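Local coordinates for protein sulfotransferase (Mus musculus, PDB 5X2B) that probably transfers sulfo groups as a member of the sulfotransferase 1 family, and is seen here with adenosine-3'-5'-diphosphate bound, at residues K105-I109 against H156-W160. Residues are numbered along the deposited sequence; the frame is centred on the assembly and turned at random.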
loop_
_atom_site.group_PDB
_atom_site.type_symbol
_atom_site.label_atom_id
_atom_site.label_comp_id
_atom_site.label_asym_id
_atom_site.label_seq_id
_atom_site.Cartn_x
_atom_site.Cartn_y
_atom_site.Cartn_z
ATOM N N LYS A 105 13.461 -8.713 0.079
ATOM C CA LYS A 105 13.225 -7.595 0.904
ATOM C C LYS A 105 11.794 -7.153 0.789
ATOM O O LYS A 105 11.262 -7.028 -0.292
ATOM C CB LYS A 105 14.116 -6.483 0.428
ATOM C CG LYS A 105 15.541 -6.855 0.527
ATOM C CD LYS A 105 16.350 -5.620 0.628
ATOM C CE LYS A 105 17.764 -5.919 1.014
ATOM N NZ LYS A 105 18.145 -4.946 2.040
ATOM N N ILE A 106 11.184 -6.854 1.909
ATOM C CA ILE A 106 9.899 -6.187 1.888
ATOM C C ILE A 106 9.979 -4.773 2.429
ATOM O O ILE A 106 10.740 -4.481 3.334
ATOM C CB ILE A 106 8.934 -6.935 2.724
ATOM C CG1 ILE A 106 9.008 -8.379 2.276
ATOM C CG2 ILE A 106 7.510 -6.359 2.586
ATOM C CD1 ILE A 106 8.547 -8.562 0.866
ATOM N N ILE A 107 9.203 -3.886 1.824
ATOM C CA ILE A 107 8.863 -2.651 2.480
ATOM C C ILE A 107 7.385 -2.590 2.606
ATOM O O ILE A 107 6.678 -2.585 1.604
ATOM C CB ILE A 107 9.286 -1.453 1.707
ATOM C CG1 ILE A 107 10.785 -1.511 1.503
ATOM C CG2 ILE A 107 8.910 -0.177 2.501
ATOM C CD1 ILE A 107 11.287 -0.513 0.471
ATOM N N TYR A 108 6.926 -2.570 3.851
ATOM C CA TYR A 108 5.522 -2.536 4.151
ATOM C C TYR A 108 5.275 -1.179 4.754
ATOM O O TYR A 108 5.891 -0.850 5.759
ATOM C CB TYR A 108 5.184 -3.576 5.178
ATOM C CG TYR A 108 3.713 -3.606 5.520
ATOM C CD1 TYR A 108 3.199 -2.823 6.543
ATOM C CD2 TYR A 108 2.845 -4.392 4.808
ATOM C CE1 TYR A 108 1.842 -2.844 6.853
ATOM C CE2 TYR A 108 1.505 -4.444 5.111
ATOM C CZ TYR A 108 1.000 -3.662 6.128
ATOM O OH TYR A 108 -0.359 -3.703 6.422
ATOM N N ILE A 109 4.393 -0.385 4.156
ATOM C CA ILE A 109 4.174 0.958 4.661
ATOM C C ILE A 109 2.876 0.934 5.460
ATOM O O ILE A 109 2.007 0.088 5.185
ATOM C CB ILE A 109 4.177 2.024 3.524
ATOM C CG1 ILE A 109 3.809 3.381 4.101
ATOM C CG2 ILE A 109 3.216 1.656 2.382
ATOM C CD1 ILE A 109 3.699 4.460 3.040
ATOM N N HIS A 156 -4.348 -7.297 7.958
ATOM C CA HIS A 156 -3.261 -7.020 7.047
ATOM C C HIS A 156 -2.009 -6.718 7.823
ATOM O O HIS A 156 -0.921 -7.277 7.657
ATOM C CB HIS A 156 -3.598 -5.808 6.201
ATOM C CG HIS A 156 -2.810 -5.769 4.927
ATOM N ND1 HIS A 156 -1.682 -5.008 4.792
ATOM C CD2 HIS A 156 -2.962 -6.460 3.783
ATOM C CE1 HIS A 156 -1.174 -5.202 3.572
ATOM N NE2 HIS A 156 -1.938 -6.076 2.937
ATOM N N VAL A 157 -2.198 -5.781 8.684
ATOM C CA VAL A 157 -1.103 -5.196 9.357
ATOM C C VAL A 157 -0.426 -6.250 10.200
ATOM O O VAL A 157 0.818 -6.341 10.282
ATOM C CB VAL A 157 -1.698 -4.110 10.248
ATOM C CG1 VAL A 157 -0.650 -3.439 11.072
ATOM C CG2 VAL A 157 -2.395 -3.094 9.410
ATOM N N LEU A 158 -1.251 -7.062 10.845
ATOM C CA LEU A 158 -0.752 -7.976 11.868
ATOM C C LEU A 158 0.090 -9.054 11.276
ATOM O O LEU A 158 1.227 -9.294 11.663
ATOM C CB LEU A 158 -1.908 -8.599 12.632
ATOM C CG LEU A 158 -2.511 -7.648 13.689
ATOM C CD1 LEU A 158 -3.789 -8.241 14.372
ATOM C CD2 LEU A 158 -1.510 -7.238 14.765
ATOM N N SER A 159 -0.497 -9.702 10.312
ATOM C CA SER A 159 0.167 -10.729 9.579
ATOM C C SER A 159 1.527 -10.189 9.284
ATOM O O SER A 159 2.546 -10.842 9.486
ATOM C CB SER A 159 -0.582 -10.990 8.276
ATOM O OG SER A 159 -0.796 -9.790 7.525
ATOM N N TRP A 160 1.531 -8.954 8.826
ATOM C CA TRP A 160 2.772 -8.425 8.357
ATOM C C TRP A 160 3.622 -8.124 9.517
ATOM O O TRP A 160 4.830 -8.237 9.481
ATOM C CB TRP A 160 2.544 -7.183 7.527
ATOM C CG TRP A 160 2.171 -7.614 6.215
ATOM C CD1 TRP A 160 0.940 -7.582 5.635
ATOM C CD2 TRP A 160 3.019 -8.248 5.308
ATOM N NE1 TRP A 160 0.987 -8.139 4.399
ATOM C CE2 TRP A 160 2.277 -8.556 4.169
ATOM C CE3 TRP A 160 4.371 -8.578 5.334
ATOM C CZ2 TRP A 160 2.807 -9.166 3.073
ATOM C CZ3 TRP A 160 4.914 -9.173 4.251
ATOM C CH2 TRP A 160 4.136 -9.469 3.123
#
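Strand 105-109 and helix 156-160 touch through Tyr108 and Trp160, whose CA atoms face each other at 7.7 Å, while the segment axes run roughly antiparallel, at 146° and no nearer than 10.4 Å. That gap suits large aromatic side chains. Tyr108 holds CG anti to its backbone nitrogen (chi1 -179°), which carries the ring out toward the helix. There it forms an offset stack with the five-membered ring of Trp160, centroids 4.5 Å apart and planes inclined by 28°; the CE2 rim of the tyrosine lies over the indole, and Trp160 CB makes a CH-pi contact over the tyrosine face. Tyr108 OH reaches on to His156 ND1 in a hydrogen bond lying near the plane of both rings, modelled at a very short 2.5 Å, a length to be taken with caution, and Val157 CG2 packs beside the same hydroxyl. The other imidazole nitrogen, NE2, bonds to His89 O, so both ring nitrogens of this buried histidine have partners. Ile106, two residues back on the same side of the strand, sets CG2 against Trp160 CZ3 at 4.2 Å, adding an apolar contact at the far end of the indole. A phenylalanine here in place of Tyr108 would probably leave His156 ND1 without its hydroxyl partner. This buried aromatic cluster joins an inner strand of the parallel sheet to a helix packed on it, within the alpha/beta fold expected of this sulfotransferase family, related to the P-loop NTPases.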